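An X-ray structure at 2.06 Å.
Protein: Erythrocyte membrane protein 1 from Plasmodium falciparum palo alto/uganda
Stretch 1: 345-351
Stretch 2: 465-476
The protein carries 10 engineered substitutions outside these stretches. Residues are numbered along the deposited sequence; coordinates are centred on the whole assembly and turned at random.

Stretch 1 (345-351) KYCSGDG
Stretch 2 465-476: EYCKTCPLYGVT

Two segments distant in sequence can pack closely with very little direct hydrogen bonding when one aromatic ring supplies the apolar contact and water joins several of the polar groups. The pairing of residues 345-351 with 465-476 in this Plasmodium falciparum erythrocyte membrane protein 1 illustrates the principle: 419 Å² is buried, both sides summed, and a single weak hydrogen bond crosses directly. The two segments run in opposite senses, stretch 2 numbers falling from 475 to 467 as stretch 1 rises from 346 to 349.

Tyr-346 covers the most surface. It lies in the short strand 345-346, extended at phi/psi -151/96, with CB directed toward the other stretch and chi1 t (-157°), chi2 129°. Its partner Val-475, itself in a strand (-127/147, chi1 m), also points CB toward the contact; Tyr-346 CA and Val-475 CA stand 7.7 Å apart, leaving room for side chains between them. Val-475 lies over one face of the ring, its CG1 4.0 Å from the centroid of the Tyr-346 ring and 10° off the normal, a CH-pi arrangement, while Val-475 CG2 approaches Tyr-346 CG at 3.7 Å. Farther along the ring, Pro-471 CD is 4.1 Å from Tyr-346 CE2 in an oblique approach. Pro-471 opens a type I turn to Gly-474, closed by Gly-474 N to Pro-471 O at 2.9 Å; this turn precedes the strand carrying Val-475.

Ser-348 is the second centre. Its backbone is extended (-118/167), its chi1 is p (80°), and its CB points sideways; Ser-348 CB is 3.4 Å from Lys-468 O and 3.7 Å from Cys-470 SG. Ser-348 CA is 5.1 Å from Thr-469 CA. Ser-348 also begins a type I turn, with Gly-351 N bonded to Ser-348 O at 3.0 Å and Asp-350 N making a weak bond of 3.2 Å to Ser-348 OG. A water lies 2.9 Å from Ser-348 OG, accepts from Cys-470 N at 2.9 Å and donates to Asp-350 OD2 at 3.1 Å, so the water links Ser-348 OG and Asp-350 OD2 to Cys-470 N across the contact.

The backbones come closest at Gly-349 (-62/-24), where Gly-349 CA is 4.0 Å from Cys-467 CA. Gly-349 N donates to Cys-467 O at 2.9 Å, but the 124° angle makes the bond weak; Gly-349 CA is also only 3.1 Å from Cys-467 O. A CB on Gly-349 would fall 2.2 Å from Cys-467 O, a clash, so the close approach depends on glycine. Nearby, Cys-347 O and Tyr-466 O are 3.7 Å apart, and a water lies 2.6 Å from Cys-347 O and 2.8 Å from Tyr-466 O, within hydrogen-bonding distance of both.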

ATOM      1  N   LYS A 345     -10.205 -33.360 -16.092  1.00 49.90           N
ATOM      2  CA  LYS A 345      -8.878 -32.765 -16.249  1.00 47.79           C
ATOM      3  C   LYS A 345      -8.140 -32.788 -14.912  1.00 50.47           C
ATOM      4  O   LYS A 345      -8.606 -32.208 -13.923  1.00 50.42           O
ATOM      5  CB  LYS A 345      -8.981 -31.324 -16.772  1.00 49.38           C
ATOM      6  CG  LYS A 345      -7.634 -30.629 -16.981  1.00 52.25           C
ATOM      7  CD  LYS A 345      -7.764 -29.081 -17.124  1.00 56.28           C
ATOM      8  CE  LYS A 345      -8.479 -28.593 -18.374  1.00 51.93           C
ATOM      9  NZ  LYS A 345      -7.901 -29.176 -19.618  1.00 59.31           N
ATOM     10  N   TYR A 346      -6.979 -33.442 -14.908  1.00 45.91           N
ATOM     11  CA  TYR A 346      -6.074 -33.561 -13.770  1.00 45.80           C
ATOM     12  C   TYR A 346      -4.673 -33.716 -14.341  1.00 49.24           C
ATOM     13  O   TYR A 346      -4.233 -34.816 -14.713  1.00 49.13           O
ATOM     14  CB  TYR A 346      -6.457 -34.730 -12.846  1.00 46.75           C
ATOM     15  CG  TYR A 346      -5.964 -34.628 -11.412  1.00 47.71           C
ATOM     16  CD1 TYR A 346      -6.836 -34.793 -10.341  1.00 49.05           C
ATOM     17  CD2 TYR A 346      -4.605 -34.473 -11.127  1.00 48.10           C
ATOM     18  CE1 TYR A 346      -6.380 -34.759  -9.020  1.00 49.96           C
ATOM     19  CE2 TYR A 346      -4.140 -34.420  -9.812  1.00 48.87           C
ATOM     20  CZ  TYR A 346      -5.030 -34.572  -8.759  1.00 53.86           C
ATOM     21  OH  TYR A 346      -4.579 -34.519  -7.455  1.00 50.87           O
ATOM     22  N   CYS A 347      -3.985 -32.580 -14.418  1.00 43.99           N
ATOM     23  CA  CYS A 347      -2.637 -32.471 -14.946  1.00 43.65           C
ATOM     24  C   CYS A 347      -1.631 -32.292 -13.799  1.00 46.73           C
ATOM     25  O   CYS A 347      -2.019 -32.055 -12.643  1.00 43.10           O
ATOM     26  CB  CYS A 347      -2.584 -31.296 -15.917  1.00 45.06           C
ATOM     27  SG  CYS A 347      -3.864 -31.340 -17.206  1.00 50.20           S
ATOM     28  N   SER A 348      -0.341 -32.367 -14.136  1.00 44.09           N
ATOM     29  CA  SER A 348       0.770 -32.109 -13.225  1.00 43.78           C
ATOM     30  C   SER A 348       1.554 -30.904 -13.785  1.00 48.93           C
ATOM     31  O   SER A 348       1.357 -30.532 -14.958  1.00 47.84           O
ATOM     32  CB  SER A 348       1.678 -33.329 -13.142  1.00 45.67           C
ATOM     33  OG  SER A 348       2.569 -33.435 -14.239  1.00 48.92           O
ATOM     34  N   GLY A 349       2.452 -30.346 -12.965  1.00 45.15           N
ATOM     35  CA  GLY A 349       3.321 -29.238 -13.350  1.00 44.51           C
ATOM     36  C   GLY A 349       4.251 -29.592 -14.497  1.00 48.91           C
ATOM     37  O   GLY A 349       4.696 -28.692 -15.219  1.00 48.62           O
ATOM     38  N   ASP A 350       4.543 -30.911 -14.680  1.00 44.63           N
ATOM     39  CA  ASP A 350       5.396 -31.428 -15.771  1.00 45.63           C
ATOM     40  C   ASP A 350       4.597 -31.654 -17.092  1.00 50.22           C
ATOM     41  O   ASP A 350       5.162 -32.122 -18.085  1.00 51.30           O
ATOM     42  CB  ASP A 350       6.127 -32.736 -15.352  1.00 47.51           C
ATOM     43  CG  ASP A 350       6.798 -32.727 -13.983  1.00 58.10           C
ATOM     44  OD1 ASP A 350       7.821 -32.020 -13.827  1.00 57.92           O
ATOM     45  OD2 ASP A 350       6.342 -33.489 -13.091  1.00 63.13           O
ATOM     46  N   GLY A 351       3.312 -31.322 -17.084  1.00 46.55           N
ATOM     47  CA  GLY A 351       2.419 -31.492 -18.226  1.00 47.65           C
ATOM     48  C   GLY A 351       1.917 -32.916 -18.425  1.00 52.87           C
ATOM     49  O   GLY A 351       1.438 -33.260 -19.512  1.00 52.64           O
ATOM     50  N   GLU A 465      -0.522 -26.157  -5.477  1.00 43.48           N
ATOM     51  CA  GLU A 465      -0.875 -27.571  -5.280  1.00 42.89           C
ATOM     52  C   GLU A 465      -1.270 -28.239  -6.614  1.00 43.78           C
ATOM     53  O   GLU A 465      -1.039 -29.425  -6.784  1.00 43.67           O
ATOM     54  CB  GLU A 465      -1.995 -27.740  -4.228  1.00 44.32           C
ATOM     55  CG  GLU A 465      -3.369 -27.223  -4.643  1.00 55.46           C
ATOM     56  CD  GLU A 465      -4.530 -27.706  -3.794  1.00 78.30           C
ATOM     57  OE1 GLU A 465      -4.693 -28.938  -3.635  1.00 79.27           O
ATOM     58  OE2 GLU A 465      -5.305 -26.846  -3.319  1.00 75.24           O
ATOM     59  N   TYR A 466      -1.847 -27.462  -7.545  1.00 40.15           N
ATOM     60  CA  TYR A 466      -2.280 -27.908  -8.875  1.00 40.26           C
ATOM     61  C   TYR A 466      -1.112 -28.244  -9.797  1.00 45.75           C
ATOM     62  O   TYR A 466      -1.313 -28.878 -10.825  1.00 46.42           O
ATOM     63  CB  TYR A 466      -3.234 -26.874  -9.509  1.00 40.41           C
ATOM     64  CG  TYR A 466      -4.400 -26.552  -8.602  1.00 42.96           C
ATOM     65  CD1 TYR A 466      -5.303 -27.543  -8.216  1.00 45.73           C
ATOM     66  CD2 TYR A 466      -4.550 -25.282  -8.051  1.00 43.46           C
ATOM     67  CE1 TYR A 466      -6.333 -27.275  -7.313  1.00 45.89           C
ATOM     68  CE2 TYR A 466      -5.586 -24.997  -7.159  1.00 44.50           C
ATOM     69  CZ  TYR A 466      -6.473 -26.000  -6.790  1.00 50.73           C
ATOM     70  OH  TYR A 466      -7.513 -25.732  -5.931  1.00 49.42           O
ATOM     71  N   CYS A 467       0.104 -27.845  -9.405  1.00 43.62           N
ATOM     72  CA  CYS A 467       1.362 -28.017 -10.140  1.00 44.00           C
ATOM     73  C   CYS A 467       2.195 -29.179  -9.644  1.00 48.78           C
ATOM     74  O   CYS A 467       3.216 -29.488 -10.268  1.00 47.58           O
ATOM     75  CB  CYS A 467       2.166 -26.717 -10.124  1.00 43.75           C
ATOM     76  SG  CYS A 467       1.291 -25.323 -10.858  1.00 47.85           S
ATOM     77  N   LYS A 468       1.794 -29.821  -8.520  1.00 45.39           N
ATOM     78  CA  LYS A 468       2.563 -30.951  -7.975  1.00 45.50           C
ATOM     79  C   LYS A 468       2.655 -32.086  -8.998  1.00 47.45           C
ATOM     80  O   LYS A 468       1.833 -32.138  -9.930  1.00 44.65           O
ATOM     81  CB  LYS A 468       1.959 -31.472  -6.656  1.00 48.02           C
ATOM     82  CG  LYS A 468       2.131 -30.515  -5.486  1.00 58.77           C
ATOM     83  CD  LYS A 468       1.436 -31.030  -4.236  1.00 68.54           C
ATOM     84  CE  LYS A 468       1.856 -30.289  -2.989  1.00 84.65           C
ATOM     85  NZ  LYS A 468       1.257 -28.928  -2.901  1.00 95.90           N
ATOM     86  N   THR A 469       3.674 -32.970  -8.845  1.00 44.83           N
ATOM     87  CA  THR A 469       3.847 -34.139  -9.719  1.00 44.91           C
ATOM     88  C   THR A 469       2.615 -35.028  -9.520  1.00 48.55           C
ATOM     89  O   THR A 469       2.036 -35.011  -8.436  1.00 45.77           O
ATOM     90  CB  THR A 469       5.138 -34.917  -9.375  1.00 51.67           C
ATOM     91  OG1 THR A 469       5.103 -35.342  -8.011  1.00 52.69           O
ATOM     92  CG2 THR A 469       6.403 -34.122  -9.647  1.00 50.04           C
ATOM     93  N   CYS A 470       2.198 -35.779 -10.555  1.00 46.35           N
ATOM     94  CA  CYS A 470       1.035 -36.679 -10.468  1.00 46.46           C
ATOM     95  C   CYS A 470       1.066 -37.537  -9.211  1.00 50.10           C
ATOM     96  O   CYS A 470       2.124 -38.117  -8.939  1.00 48.76           O
ATOM     97  CB  CYS A 470       0.952 -37.584 -11.696  1.00 46.58           C
ATOM     98  SG  CYS A 470       0.341 -36.770 -13.181  1.00 50.57           S
ATOM     99  N   PRO A 471      -0.099 -37.804  -8.555  1.00 47.37           N
ATOM    100  CA  PRO A 471      -0.110 -38.820  -7.481  1.00 47.26           C
ATOM    101  C   PRO A 471       0.445 -40.134  -8.062  1.00 52.44           C
ATOM    102  O   PRO A 471       0.090 -40.474  -9.188  1.00 52.06           O
ATOM    103  CB  PRO A 471      -1.591 -38.918  -7.104  1.00 48.70           C
ATOM    104  CG  PRO A 471      -2.168 -37.603  -7.515  1.00 53.09           C
ATOM    105  CD  PRO A 471      -1.457 -37.281  -8.802  1.00 48.75           C
ATOM    106  N   LEU A 472       1.423 -40.765  -7.369  1.00 50.61           N
ATOM    107  CA  LEU A 472       2.203 -41.959  -7.767  1.00 51.98           C
ATOM    108  C   LEU A 472       1.571 -43.037  -8.645  1.00 56.27           C
ATOM    109  O   LEU A 472       2.247 -43.551  -9.543  1.00 54.81           O
ATOM    110  CB  LEU A 472       2.891 -42.639  -6.555  1.00 52.53           C
ATOM    111  CG  LEU A 472       3.997 -41.864  -5.834  1.00 57.66           C
ATOM    112  CD1 LEU A 472       4.389 -42.573  -4.563  1.00 57.39           C
ATOM    113  CD2 LEU A 472       5.235 -41.686  -6.724  1.00 61.13           C
ATOM    114  N   TYR A 473       0.325 -43.438  -8.336  1.00 54.66           N
ATOM    115  CA  TYR A 473      -0.389 -44.519  -9.044  1.00 55.25           C
ATOM    116  C   TYR A 473      -1.469 -44.007 -10.014  1.00 60.12           C
ATOM    117  O   TYR A 473      -2.262 -44.801 -10.537  1.00 60.92           O
ATOM    118  CB  TYR A 473      -0.970 -45.522  -8.017  1.00 56.58           C
ATOM    119  CG  TYR A 473      -0.009 -45.818  -6.885  1.00 57.86           C
ATOM    120  CD1 TYR A 473      -0.238 -45.324  -5.603  1.00 59.74           C
ATOM    121  CD2 TYR A 473       1.190 -46.490  -7.121  1.00 58.25           C
ATOM    122  CE1 TYR A 473       0.675 -45.544  -4.569  1.00 59.85           C
ATOM    123  CE2 TYR A 473       2.114 -46.704  -6.101  1.00 58.85           C
ATOM    124  CZ  TYR A 473       1.852 -46.235  -4.826  1.00 64.77           C
ATOM    125  OH  TYR A 473       2.780 -46.452  -3.835  1.00 63.06           O
ATOM    126  N   GLY A 474      -1.460 -42.694 -10.258  1.00 55.31           N
ATOM    127  CA  GLY A 474      -2.411 -42.012 -11.125  1.00 54.77           C
ATOM    128  C   GLY A 474      -3.714 -41.642 -10.447  1.00 58.34           C
ATOM    129  O   GLY A 474      -3.879 -41.843  -9.236  1.00 57.05           O
ATOM    130  N   VAL A 475      -4.639 -41.058 -11.229  1.00 56.16           N
ATOM    131  CA  VAL A 475      -5.968 -40.648 -10.756  1.00 56.81           C
ATOM    132  C   VAL A 475      -7.085 -41.215 -11.638  1.00 62.13           C
ATOM    133  O   VAL A 475      -6.895 -41.392 -12.841  1.00 61.35           O
ATOM    134  CB  VAL A 475      -6.155 -39.118 -10.488  1.00 60.88           C
ATOM    135  CG1 VAL A 475      -5.139 -38.577  -9.485  1.00 60.62           C
ATOM    136  CG2 VAL A 475      -6.140 -38.297 -11.773  1.00 60.76           C
ATOM    137  N   THR A 476      -8.240 -41.508 -11.025  1.00 60.40           N
ATOM    138  CA  THR A 476      -9.439 -41.983 -11.708  1.00 60.81           C
ATOM    139  C   THR A 476     -10.535 -40.975 -11.453  1.00 67.51           C
ATOM    140  O   THR A 476     -10.876 -40.680 -10.301  1.00 66.40           O
ATOM    141  CB  THR A 476      -9.807 -43.430 -11.323  1.00 65.05           C
ATOM    142  OG1 THR A 476      -8.734 -44.287 -11.702  1.00 64.55           O
ATOM    143  CG2 THR A 476     -11.085 -43.912 -12.006  1.00 61.29           C
TER
HETATM  144  O   HOH W   1      -3.521 -30.661 -11.034  1.00 39.23           O
HETATM  145  O   HOH W   2      -1.017 -32.434  -9.985  1.00 62.81           O
HETATM  146  O   HOH W   3       4.003 -35.462 -12.834  1.00 44.86           O